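Local coordinates for protein BRIC1 (Synthetic construct, PDB 6FF6) that has no known catalytic role and was designed computationally to fold into a novel, corrugated architecture built from repeated helical units, at residues F22-F27 with F71-L76; M137-M141 with A164-I168; L158-F162 with L191-R195; L208-T212 with Y236-L241. All blocks are in the same frame, centred on the assembly; numbering follows the deposited sequence.

How the contacts relate
Contact 1 lies in the first Hpt range, contacts 2 and 3 in the second, and contact 4 joins the last helix to helix 203-224; no active site or ligand is known for this designed protein. The centre of contact 1 is 28 Å from that of contact 2. Contacts 2 and 3 share helix 155-174, with centres 11 Å apart, and merge in one core, where Ala165 CB lies 3.8 Å from Leu191 CD1. Contact 3 passes on to contact 4 through Leu191 CD2, 4.0 Å from Phe209 CE2. Contacts 2 and 4, whose centres are 15 Å apart, do not touch directly. Across the assembly, Phe167 of contact 2 packs on Met75 of the second subunit, the counterpart of the Met75 of contact 1.

Contact 1 of 4, residues F22-F27 with F71-L76; sequences FYQTFF and FGFTML
Phe73 drives its ring edge at the face of Tyr23, a T-shaped pair with planes 88° apart and CZ of Phe73 3.6 Å from CE2 of Tyr23. Phe71 lies beside the same tyrosine at a slant, its CD1 3.5 Å from Tyr23 CE1 and the planes 58° apart. Phe71 also runs alongside Phe26, head to tail, CE2 coming 3.6 Å from Phe26 CB, while its CZ reaches the backbone oxygen of Phe22. With CG anti to the backbone N, chi1 169°, Phe26 extends its ring past Phe73 to Leu76, whose CD2 lies in the ring plane at the edge. Phe27 meets Phe73 rim to rim, with Phe27 CE1 3.6 Å from Phe73 CE2.

The cluster fills the corner between helices 51-71 and 74-92, where Gly72 ends a Schellman motif and Phe73 takes the N-cap position; the ring of Tyr119 stacks on Phe73. With an alanine in place of Phe71, Tyr23 and Phe26 would probably lose the ring set between them, and Tyr23 would keep Phe73 as its partner here. The chemistry is that of carbon on carbon: helix 23-42 is held to this corner by rings and a methyl.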
loop_
_atom_site.group_PDB
_atom_site.type_symbol
_atom_site.label_atom_id
_atom_site.label_comp_id
_atom_site.label_asym_id
_atom_site.label_seq_id
_atom_site.Cartn_x
_atom_site.Cartn_y
_atom_site.Cartn_z
ATOM N N PHE A 22 -7.438 -7.121 -12.780
ATOM C CA PHE A 22 -6.997 -8.348 -12.115
ATOM C C PHE A 22 -7.420 -8.428 -10.640
ATOM O O PHE A 22 -7.713 -9.520 -10.145
ATOM C CB PHE A 22 -5.478 -8.529 -12.237
ATOM C CG PHE A 22 -4.996 -8.816 -13.632
ATOM C CD1 PHE A 22 -4.997 -10.114 -14.132
ATOM C CD2 PHE A 22 -4.514 -7.794 -14.443
ATOM C CE1 PHE A 22 -4.540 -10.380 -15.427
ATOM C CE2 PHE A 22 -4.051 -8.062 -15.738
ATOM C CZ PHE A 22 -4.067 -9.353 -16.220
ATOM N N TYR A 23 -7.424 -7.276 -9.945
ATOM C CA TYR A 23 -7.797 -7.120 -8.539
ATOM C C TYR A 23 -9.264 -7.512 -8.301
ATOM O O TYR A 23 -9.523 -8.376 -7.463
ATOM C CB TYR A 23 -7.568 -5.654 -8.103
ATOM C CG TYR A 23 -6.283 -5.323 -7.363
ATOM C CD1 TYR A 23 -5.043 -5.728 -7.854
ATOM C CD2 TYR A 23 -6.297 -4.492 -6.243
ATOM C CE1 TYR A 23 -3.858 -5.395 -7.194
ATOM C CE2 TYR A 23 -5.117 -4.134 -5.589
ATOM C CZ TYR A 23 -3.898 -4.589 -6.067
ATOM O OH TYR A 23 -2.727 -4.252 -5.420
ATOM N N GLN A 24 -10.212 -6.896 -9.052
ATOM C CA GLN A 24 -11.662 -7.116 -8.906
ATOM C C GLN A 24 -12.098 -8.565 -9.142
ATOM O O GLN A 24 -13.040 -9.018 -8.497
ATOM C CB GLN A 24 -12.489 -6.146 -9.772
ATOM C CG GLN A 24 -13.963 -6.002 -9.328
ATOM C CD GLN A 24 -14.150 -5.518 -7.896
ATOM O OE1 GLN A 24 -13.514 -4.559 -7.434
ATOM N NE2 GLN A 24 -15.037 -6.173 -7.156
ATOM N N THR A 25 -11.409 -9.290 -10.036
ATOM C CA THR A 25 -11.708 -10.693 -10.300
ATOM C C THR A 25 -11.454 -11.474 -9.025
ATOM O O THR A 25 -12.307 -12.267 -8.613
ATOM C CB THR A 25 -10.947 -11.195 -11.537
ATOM O OG1 THR A 25 -11.465 -10.529 -12.691
ATOM C CG2 THR A 25 -11.077 -12.693 -11.735
ATOM N N PHE A 26 -10.325 -11.190 -8.361
ATOM C CA PHE A 26 -10.003 -11.813 -7.086
ATOM C C PHE A 26 -11.044 -11.464 -6.020
ATOM O O PHE A 26 -11.548 -12.364 -5.377
ATOM C CB PHE A 26 -8.601 -11.428 -6.626
ATOM C CG PHE A 26 -8.310 -11.824 -5.193
ATOM C CD1 PHE A 26 -8.129 -13.157 -4.845
ATOM C CD2 PHE A 26 -8.199 -10.861 -4.200
ATOM C CE1 PHE A 26 -7.852 -13.520 -3.527
ATOM C CE2 PHE A 26 -7.905 -11.226 -2.879
ATOM C CZ PHE A 26 -7.736 -12.554 -2.555
ATOM N N PHE A 27 -11.387 -10.172 -5.861
ATOM C CA PHE A 27 -12.375 -9.709 -4.877
ATOM C C PHE A 27 -13.735 -10.350 -5.032
ATOM O O PHE A 27 -14.355 -10.687 -4.032
ATOM C CB PHE A 27 -12.515 -8.176 -4.873
ATOM C CG PHE A 27 -11.262 -7.440 -4.477
ATOM C CD1 PHE A 27 -10.590 -7.760 -3.296
ATOM C CD2 PHE A 27 -10.753 -6.424 -5.276
ATOM C CE1 PHE A 27 -9.395 -7.121 -2.954
ATOM C CE2 PHE A 27 -9.559 -5.774 -4.930
ATOM C CZ PHE A 27 -8.893 -6.116 -3.765
ATOM N N PHE A 71 -1.124 -10.464 -4.926
ATOM C CA PHE A 71 -1.298 -9.015 -4.866
ATOM C C PHE A 71 -0.675 -8.323 -3.660
ATOM O O PHE A 71 -0.856 -7.109 -3.500
ATOM C CB PHE A 71 -2.784 -8.663 -4.957
ATOM C CG PHE A 71 -3.493 -9.204 -6.173
ATOM C CD1 PHE A 71 -3.149 -8.775 -7.446
ATOM C CD2 PHE A 71 -4.527 -10.118 -6.044
ATOM C CE1 PHE A 71 -3.810 -9.274 -8.570
ATOM C CE2 PHE A 71 -5.184 -10.617 -7.169
ATOM C CZ PHE A 71 -4.827 -10.189 -8.423
ATOM N N GLY A 72 0.062 -9.076 -2.844
ATOM C CA GLY A 72 0.728 -8.556 -1.653
ATOM C C GLY A 72 -0.199 -8.169 -0.515
ATOM O O GLY A 72 0.164 -7.338 0.324
ATOM N N PHE A 73 -1.396 -8.788 -0.452
ATOM C CA PHE A 73 -2.380 -8.539 0.607
ATOM C C PHE A 73 -1.927 -9.277 1.882
ATOM O O PHE A 73 -2.435 -10.338 2.239
ATOM C CB PHE A 73 -3.795 -8.920 0.148
ATOM C CG PHE A 73 -4.325 -8.216 -1.092
ATOM C CD1 PHE A 73 -3.771 -7.015 -1.528
ATOM C CD2 PHE A 73 -5.401 -8.739 -1.805
ATOM C CE1 PHE A 73 -4.270 -6.365 -2.658
ATOM C CE2 PHE A 73 -5.899 -8.085 -2.935
ATOM C CZ PHE A 73 -5.336 -6.902 -3.347
ATOM N N THR A 74 -0.910 -8.693 2.537
ATOM C CA THR A 74 -0.213 -9.285 3.670
ATOM C C THR A 74 -1.096 -9.532 4.886
ATOM O O THR A 74 -0.998 -10.610 5.481
ATOM C CB THR A 74 1.044 -8.515 4.012
ATOM O OG1 THR A 74 0.758 -7.123 4.031
ATOM C CG2 THR A 74 2.155 -8.801 3.022
ATOM N N MET A 75 -1.977 -8.589 5.224
ATOM C CA MET A 75 -2.868 -8.775 6.369
ATOM C C MET A 75 -3.811 -9.928 6.105
ATOM O O MET A 75 -4.092 -10.712 7.003
ATOM C CB MET A 75 -3.671 -7.499 6.618
ATOM C CG MET A 75 -2.834 -6.302 6.869
ATOM S SD MET A 75 -2.424 -6.272 8.581
ATOM C CE MET A 75 -3.238 -4.822 9.033
ATOM N N LEU A 76 -4.284 -10.046 4.852
ATOM C CA LEU A 76 -5.174 -11.121 4.439
ATOM C C LEU A 76 -4.398 -12.457 4.465
ATOM O O LEU A 76 -4.911 -13.440 5.003
ATOM C CB LEU A 76 -5.750 -10.815 3.047
ATOM C CG LEU A 76 -6.751 -11.813 2.466
ATOM C CD1 LEU A 76 -7.935 -11.994 3.392
ATOM C CD2 LEU A 76 -7.209 -11.360 1.119
#

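Contact 2 of 4, residues M137-M141 with A164-I168; sequences MLKVM and AAHFI
The ring of Phe167 is the flat group here, and Met137 brings its sulfur up to it obliquely, neither squarely over the face nor in the plane: SD stands 4.1 Å from the ring centroid of Phe167, 55° off the ring normal. The ring also meets Tyr78 of the second subunit, so this Met-aromatic contact stands at the seam between the two chains. The helices that carry it, 125-146 and 155-174, run antiparallel, their local axes 10.1 Å apart and 152° between directions, as neighbours in the helical bundle of an Hpt-like domain.

Met137 gets to the ring because its chain runs extended beyond CG and lies athwart Phe167, with SD and CE both beside CG and CD2 of the ring. The 3.1 Å between Met137 SD and Phe167 CD2 is doubtfully short at this resolution.

One turn along, Met141 settles against the small residues of the partner helix, with CG 3.6 Å from Ala164 CB. Between the two methionines Ile168 pushes its CD1 methyl across the interface to within 3.8 Å of Leu138 CD2, where it also touches Met137 CB and Met141 SD. Met187 and Leu191 of helix 178-196 touch Met141 and Ala165 respectively. Met141 bends at its last torsion, chi3 85°, and this turn carries CE to 3.9 Å from Ala165 CB.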
loop_
_atom_site.group_PDB
_atom_site.type_symbol
_atom_site.label_atom_id
_atom_site.label_comp_id
_atom_site.label_asym_id
_atom_site.label_seq_id
_atom_site.Cartn_x
_atom_site.Cartn_y
_atom_site.Cartn_z
ATOM N N MET A 137 0.508 17.100 -13.132
ATOM C CA MET A 137 0.883 16.507 -14.424
ATOM C C MET A 137 0.224 17.184 -15.644
ATOM O O MET A 137 0.845 17.271 -16.708
ATOM C CB MET A 137 0.633 15.006 -14.425
ATOM C CG MET A 137 1.713 14.264 -13.677
ATOM S SD MET A 137 1.717 12.515 -14.108
ATOM C CE MET A 137 3.406 12.008 -13.552
ATOM N N LEU A 138 -0.990 17.708 -15.471
ATOM C CA LEU A 138 -1.710 18.389 -16.539
ATOM C C LEU A 138 -1.075 19.731 -16.821
ATOM O O LEU A 138 -0.945 20.132 -17.989
ATOM C CB LEU A 138 -3.205 18.513 -16.194
ATOM C CG LEU A 138 -3.990 17.181 -16.217
ATOM C CD1 LEU A 138 -5.352 17.330 -15.596
ATOM C CD2 LEU A 138 -4.084 16.628 -17.620
ATOM N N LYS A 139 -0.594 20.391 -15.746
ATOM C CA LYS A 139 0.121 21.676 -15.837
ATOM C C LYS A 139 1.426 21.487 -16.582
ATOM O O LYS A 139 1.755 22.279 -17.471
ATOM C CB LYS A 139 0.368 22.284 -14.454
ATOM C CG LYS A 139 -0.842 23.003 -13.870
ATOM C CD LYS A 139 -0.479 23.743 -12.588
ATOM C CE LYS A 139 -1.677 24.410 -11.950
ATOM N NZ LYS A 139 -1.279 25.255 -10.783
ATOM N N VAL A 140 2.150 20.411 -16.250
ATOM C CA VAL A 140 3.412 20.092 -16.917
ATOM C C VAL A 140 3.179 19.855 -18.426
ATOM O O VAL A 140 3.873 20.461 -19.257
ATOM C CB VAL A 140 4.162 18.935 -16.217
ATOM C CG1 VAL A 140 5.418 18.536 -16.993
ATOM C CG2 VAL A 140 4.524 19.311 -14.778
ATOM N N MET A 141 2.158 19.012 -18.757
ATOM C CA MET A 141 1.741 18.668 -20.124
ATOM C C MET A 141 1.441 19.929 -20.915
ATOM O O MET A 141 1.974 20.094 -22.020
ATOM C CB MET A 141 0.485 17.786 -20.094
ATOM C CG MET A 141 0.778 16.325 -19.890
ATOM S SD MET A 141 -0.741 15.304 -19.809
ATOM C CE MET A 141 -1.036 15.034 -21.527
ATOM N N ALA A 164 3.499 11.487 -19.006
ATOM C CA ALA A 164 2.525 12.145 -18.122
ATOM C C ALA A 164 1.097 11.659 -18.494
ATOM O O ALA A 164 0.317 11.288 -17.617
ATOM C CB ALA A 164 2.627 13.656 -18.241
ATOM N N ALA A 165 0.801 11.570 -19.794
ATOM C CA ALA A 165 -0.475 11.045 -20.261
ATOM C C ALA A 165 -0.600 9.571 -19.885
ATOM O O ALA A 165 -1.669 9.154 -19.427
ATOM C CB ALA A 165 -0.594 11.210 -21.771
ATOM N N HIS A 166 0.495 8.794 -20.058
ATOM C CA HIS A 166 0.548 7.373 -19.722
ATOM C C HIS A 166 0.221 7.148 -18.243
ATOM O O HIS A 166 -0.531 6.221 -17.923
ATOM C CB HIS A 166 1.917 6.774 -20.067
ATOM C CG HIS A 166 2.034 5.314 -19.739
ATOM N ND1 HIS A 166 1.404 4.345 -20.508
ATOM C CD2 HIS A 166 2.703 4.705 -18.733
ATOM C CE1 HIS A 166 1.714 3.185 -19.953
ATOM N NE2 HIS A 166 2.495 3.349 -18.883
ATOM N N PHE A 167 0.766 8.002 -17.347
ATOM C CA PHE A 167 0.481 7.898 -15.917
ATOM C C PHE A 167 -1.011 8.119 -15.635
ATOM O O PHE A 167 -1.634 7.303 -14.941
ATOM C CB PHE A 167 1.325 8.880 -15.090
ATOM C CG PHE A 167 0.915 8.955 -13.628
ATOM C CD1 PHE A 167 1.274 7.948 -12.732
ATOM C CD2 PHE A 167 0.138 10.011 -13.157
ATOM C CE1 PHE A 167 0.885 8.011 -11.394
ATOM C CE2 PHE A 167 -0.241 10.076 -11.814
ATOM C CZ PHE A 167 0.137 9.078 -10.944
ATOM N N ILE A 168 -1.571 9.225 -16.174
ATOM C CA ILE A 168 -2.967 9.596 -15.984
ATOM C C ILE A 168 -3.878 8.491 -16.473
ATOM O O ILE A 168 -4.803 8.117 -15.762
ATOM C CB ILE A 168 -3.305 10.973 -16.578
ATOM C CG1 ILE A 168 -2.428 12.094 -15.940
ATOM C CG2 ILE A 168 -4.785 11.266 -16.352
ATOM C CD1 ILE A 168 -2.337 13.414 -16.754
#

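Contact 3 of 4, residues L158-F162 with L191-R195; sequences LNAIF and LDEAR
Arg195 lays its guanidinium flat on the ring of Phe162, the planes 21° apart and CZ of Arg195 4.0 Å from the ring centroid of Phe162. NE sits above the middle of the ring and CD follows over the same face, so a cation-pi stack and a CH-pi contact share one arginine. The overlap depends on CG of Arg195 taking the position between backbone N and carbonyl carbon, chi1 75°, from which the chain runs straight out to NE. Asp192, one turn earlier, fixes the rotation: Arg195 grips its OD1 side-on with NE and NH2, each 3.0 Å away, in a salt bridge, and Arg196 takes OD2 in another.

The two helices, 155-174 and 178-196, form an antiparallel hairpin within the Hpt-like unit, their local axes 8.9 Å apart. Replaced by a leucine, Arg195 would give up its charged plate, and the Phe162 face would probably lose its stacked cover and OD1 of Asp192 both its donors. NH1 of Arg195 comes obliquely to 2.8 Å from Asn159 OD1, on the Phe162 side of the guanidinium plane. Leu158 packs CB on the CB of Arg195 at 3.7 Å, and Ile161 CG2 sits 3.7 Å from Leu191 CD2.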
loop_
_atom_site.group_PDB
_atom_site.type_symbol
_atom_site.label_atom_id
_atom_site.label_comp_id
_atom_site.label_asym_id
_atom_site.label_seq_id
_atom_site.Cartn_x
_atom_site.Cartn_y
_atom_site.Cartn_z
ATOM N N LEU A 158 8.403 15.395 -26.008
ATOM C CA LEU A 158 7.313 14.561 -26.504
ATOM C C LEU A 158 7.274 13.270 -25.714
ATOM O O LEU A 158 6.188 12.768 -25.419
ATOM C CB LEU A 158 7.421 14.296 -28.014
ATOM C CG LEU A 158 7.110 15.485 -28.947
ATOM C CD1 LEU A 158 7.438 15.148 -30.376
ATOM C CD2 LEU A 158 5.655 15.948 -28.832
ATOM N N ASN A 159 8.443 12.770 -25.313
ATOM C CA ASN A 159 8.513 11.596 -24.465
ATOM C C ASN A 159 7.916 11.935 -23.067
ATOM O O ASN A 159 7.205 11.100 -22.504
ATOM C CB ASN A 159 9.944 11.108 -24.344
ATOM C CG ASN A 159 10.059 9.786 -23.636
ATOM O OD1 ASN A 159 9.705 8.737 -24.179
ATOM N ND2 ASN A 159 10.555 9.807 -22.401
ATOM N N ALA A 160 8.166 13.168 -22.543
ATOM C CA ALA A 160 7.640 13.645 -21.257
ATOM C C ALA A 160 6.094 13.792 -21.252
ATOM O O ALA A 160 5.428 13.334 -20.311
ATOM C CB ALA A 160 8.292 14.965 -20.896
ATOM N N ILE A 161 5.532 14.431 -22.297
ATOM C CA ILE A 161 4.092 14.629 -22.406
ATOM C C ILE A 161 3.480 13.253 -22.483
ATOM O O ILE A 161 2.499 12.994 -21.784
ATOM C CB ILE A 161 3.690 15.523 -23.607
ATOM C CG1 ILE A 161 4.347 16.921 -23.522
ATOM C CG2 ILE A 161 2.159 15.662 -23.710
ATOM C CD1 ILE A 161 4.546 17.626 -24.873
ATOM N N PHE A 162 4.106 12.348 -23.276
ATOM C CA PHE A 162 3.655 10.967 -23.442
ATOM C C PHE A 162 3.546 10.240 -22.115
ATOM O O PHE A 162 2.509 9.641 -21.840
ATOM C CB PHE A 162 4.578 10.180 -24.389
ATOM C CG PHE A 162 4.303 8.690 -24.452
ATOM C CD1 PHE A 162 3.310 8.183 -25.282
ATOM C CD2 PHE A 162 5.039 7.793 -23.678
ATOM C CE1 PHE A 162 3.058 6.810 -25.337
ATOM C CE2 PHE A 162 4.782 6.422 -23.730
ATOM C CZ PHE A 162 3.794 5.939 -24.560
ATOM N N LEU A 191 0.507 10.917 -29.143
ATOM C CA LEU A 191 1.787 11.328 -28.562
ATOM C C LEU A 191 2.892 10.300 -28.847
ATOM O O LEU A 191 4.054 10.686 -28.996
ATOM C CB LEU A 191 1.653 11.578 -27.051
ATOM C CG LEU A 191 0.733 12.727 -26.623
ATOM C CD1 LEU A 191 0.439 12.651 -25.150
ATOM C CD2 LEU A 191 1.310 14.069 -26.989
ATOM N N ASP A 192 2.527 9.003 -28.942
ATOM C CA ASP A 192 3.460 7.922 -29.252
ATOM C C ASP A 192 3.938 8.065 -30.699
ATOM O O ASP A 192 5.136 7.930 -30.966
ATOM C CB ASP A 192 2.820 6.548 -29.023
ATOM C CG ASP A 192 3.828 5.419 -29.030
ATOM O OD1 ASP A 192 4.648 5.351 -28.095
ATOM O OD2 ASP A 192 3.802 4.607 -29.975
ATOM N N GLU A 193 3.015 8.379 -31.621
ATOM C CA GLU A 193 3.376 8.597 -33.018
ATOM C C GLU A 193 4.169 9.905 -33.178
ATOM O O GLU A 193 5.108 9.956 -33.977
ATOM C CB GLU A 193 2.132 8.553 -33.896
ATOM C CG GLU A 193 1.879 7.205 -34.556
ATOM C CD GLU A 193 1.627 6.011 -33.656
ATOM O OE1 GLU A 193 0.451 5.788 -33.291
ATOM O OE2 GLU A 193 2.597 5.289 -33.334
ATOM N N ALA A 194 3.846 10.927 -32.358
ATOM C CA ALA A 194 4.556 12.207 -32.357
ATOM C C ALA A 194 5.993 12.073 -31.852
ATOM O O ALA A 194 6.895 12.634 -32.474
ATOM C CB ALA A 194 3.807 13.223 -31.519
ATOM N N ARG A 195 6.214 11.334 -30.738
ATOM C CA ARG A 195 7.550 11.161 -30.153
ATOM C C ARG A 195 8.481 10.315 -31.029
ATOM O O ARG A 195 9.671 10.622 -31.129
ATOM C CB ARG A 195 7.474 10.624 -28.708
ATOM C CG ARG A 195 7.131 9.147 -28.578
ATOM C CD ARG A 195 6.740 8.790 -27.174
ATOM N NE ARG A 195 6.542 7.350 -27.024
ATOM C CZ ARG A 195 7.451 6.514 -26.533
ATOM N NH1 ARG A 195 8.633 6.966 -26.136
ATOM N NH2 ARG A 195 7.181 5.220 -26.423
#

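Contact 4 of 4, residues L208-T212 with Y236-L241; sequences LFLET and YICNAL
The C-terminal helix 231-247 packs on helix 203-224 where Leu208 straddles Ala240 and Ile237 and Leu241 close round Thr212. Leu208 forks over the alanine: CD1 lies 3.7 Å from Ala240 CB, and CD2 reaches the backbone, 3.4 Å from Ala240 O. The same CD1 meets the CD1 methyl of Ile237 as the two side chains pass head to tail.

Thr212 carries the next turn. Its OG1 stands beside its own backbone N, chi1 -55°, which lets the hydroxyl donate to Leu208 O at 2.8 Å from above the carbonyl plane, while the backbone N of Thr212 reaches that oxygen from the opposite face. One carbonyl therefore satisfies two donors, and the hydroxyl can be buried among methyls: Thr212 OG1 is 3.4 Å from Ile237 CD1 and 3.5 Å from Leu241 CD2. Leu241 and Thr212 meet tip to tip, and the same CD2 lies in line with the edge of the Phe209 ring.

This is an antiparallel helix pair, 152° between local directions with the axes 10.8 Å apart, which sets the last helix against a member of the Hpt-like bundle; Leu186 of helix 178-196 touches Leu241, and Met187 touches Phe209 and Thr212.

At the more open rim one hydrogen bond spans the two segments. Tyr236 OH donates to Glu211 OE1 at 2.9 Å, arriving from above the carboxylate plane, with ring and carboxylate planes 73° apart. Glu211 reaches it with a side chain extended beyond CG, and OE1 stays near the plane of the ring.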
loop_
_atom_site.group_PDB
_atom_site.type_symbol
_atom_site.label_atom_id
_atom_site.label_comp_id
_atom_site.label_asym_id
_atom_site.label_seq_id
_atom_site.Cartn_x
_atom_site.Cartn_y
_atom_site.Cartn_z
ATOM N N LEU A 208 -5.362 21.260 -30.249
ATOM C CA LEU A 208 -6.315 20.197 -29.980
ATOM C C LEU A 208 -5.877 19.475 -28.716
ATOM O O LEU A 208 -6.721 19.112 -27.897
ATOM C CB LEU A 208 -6.473 19.227 -31.162
ATOM C CG LEU A 208 -7.625 18.198 -31.002
ATOM C CD1 LEU A 208 -8.979 18.879 -30.730
ATOM C CD2 LEU A 208 -7.722 17.296 -32.195
ATOM N N PHE A 209 -4.549 19.308 -28.554
ATOM C CA PHE A 209 -3.899 18.714 -27.387
ATOM C C PHE A 209 -4.133 19.574 -26.142
ATOM O O PHE A 209 -4.427 19.030 -25.076
ATOM C CB PHE A 209 -2.409 18.480 -27.656
ATOM C CG PHE A 209 -2.060 17.297 -28.536
ATOM C CD1 PHE A 209 -2.933 16.216 -28.669
ATOM C CD2 PHE A 209 -0.835 17.230 -29.188
ATOM C CE1 PHE A 209 -2.594 15.100 -29.458
ATOM C CE2 PHE A 209 -0.492 16.109 -29.967
ATOM C CZ PHE A 209 -1.376 15.052 -30.097
ATOM N N LEU A 210 -4.072 20.908 -26.286
ATOM C CA LEU A 210 -4.361 21.858 -25.206
ATOM C C LEU A 210 -5.845 21.781 -24.814
ATOM O O LEU A 210 -6.183 21.852 -23.631
ATOM C CB LEU A 210 -3.965 23.291 -25.645
ATOM C CG LEU A 210 -4.448 24.522 -24.811
ATOM C CD1 LEU A 210 -3.487 24.850 -23.672
ATOM C CD2 LEU A 210 -4.593 25.766 -25.704
ATOM N N GLU A 211 -6.722 21.619 -25.815
ATOM C CA GLU A 211 -8.164 21.521 -25.635
ATOM C C GLU A 211 -8.473 20.223 -24.906
ATOM O O GLU A 211 -9.261 20.238 -23.950
ATOM C CB GLU A 211 -8.847 21.574 -26.991
ATOM C CG GLU A 211 -10.249 22.149 -26.956
ATOM C CD GLU A 211 -10.863 22.294 -28.336
ATOM O OE1 GLU A 211 -10.687 21.374 -29.169
ATOM O OE2 GLU A 211 -11.525 23.328 -28.584
ATOM N N THR A 212 -7.790 19.114 -25.315
ATOM C CA THR A 212 -7.861 17.794 -24.661
ATOM C C THR A 212 -7.471 17.967 -23.188
ATOM O O THR A 212 -8.225 17.501 -22.330
ATOM C CB THR A 212 -6.974 16.744 -25.374
ATOM O OG1 THR A 212 -7.314 16.681 -26.752
ATOM C CG2 THR A 212 -7.134 15.363 -24.810
ATOM N N TYR A 236 -17.104 14.747 -28.214
ATOM C CA TYR A 236 -16.499 15.790 -29.027
ATOM C C TYR A 236 -14.977 15.559 -29.146
ATOM O O TYR A 236 -14.469 15.452 -30.266
ATOM C CB TYR A 236 -16.831 17.192 -28.449
ATOM C CG TYR A 236 -15.927 18.301 -28.947
ATOM C CD1 TYR A 236 -16.114 18.873 -30.205
ATOM C CD2 TYR A 236 -14.857 18.750 -28.180
ATOM C CE1 TYR A 236 -15.251 19.857 -30.688
ATOM C CE2 TYR A 236 -13.986 19.726 -28.654
ATOM C CZ TYR A 236 -14.189 20.283 -29.905
ATOM O OH TYR A 236 -13.319 21.252 -30.345
ATOM N N ILE A 237 -14.272 15.436 -27.996
ATOM C CA ILE A 237 -12.824 15.272 -27.991
ATOM C C ILE A 237 -12.380 13.932 -28.575
ATOM O O ILE A 237 -11.342 13.883 -29.230
ATOM C CB ILE A 237 -12.194 15.559 -26.599
ATOM C CG1 ILE A 237 -10.743 16.027 -26.743
ATOM C CG2 ILE A 237 -12.344 14.414 -25.606
ATOM C CD1 ILE A 237 -10.613 17.439 -27.364
ATOM N N CYS A 238 -13.149 12.869 -28.368
ATOM C CA CYS A 238 -12.773 11.585 -28.924
ATOM C C CYS A 238 -12.940 11.565 -30.435
ATOM O O CYS A 238 -12.089 10.991 -31.117
ATOM C CB CYS A 238 -13.509 10.447 -28.236
ATOM S SG CYS A 238 -13.038 10.219 -26.496
ATOM N N ASN A 239 -13.963 12.269 -30.973
ATOM C CA ASN A 239 -14.099 12.384 -32.427
ATOM C C ASN A 239 -12.902 13.184 -32.972
ATOM O O ASN A 239 -12.293 12.766 -33.944
ATOM C CB ASN A 239 -15.407 13.095 -32.841
ATOM C CG ASN A 239 -16.699 12.347 -32.652
ATOM O OD1 ASN A 239 -16.760 11.112 -32.594
ATOM N ND2 ASN A 239 -17.780 13.112 -32.579
ATOM N N ALA A 240 -12.576 14.322 -32.338
ATOM C CA ALA A 240 -11.472 15.185 -32.718
ATOM C C ALA A 240 -10.121 14.463 -32.658
ATOM O O ALA A 240 -9.321 14.657 -33.568
ATOM C CB ALA A 240 -11.452 16.421 -31.842
ATOM N N LEU A 241 -9.871 13.622 -31.610
ATOM C CA LEU A 241 -8.616 12.865 -31.459
ATOM C C LEU A 241 -8.479 11.769 -32.510
ATOM O O LEU A 241 -7.386 11.566 -33.037
ATOM C CB LEU A 241 -8.447 12.285 -30.043
ATOM C CG LEU A 241 -8.227 13.295 -28.893
ATOM C CD1 LEU A 241 -8.358 12.626 -27.560
ATOM C CD2 LEU A 241 -6.897 14.003 -28.996
#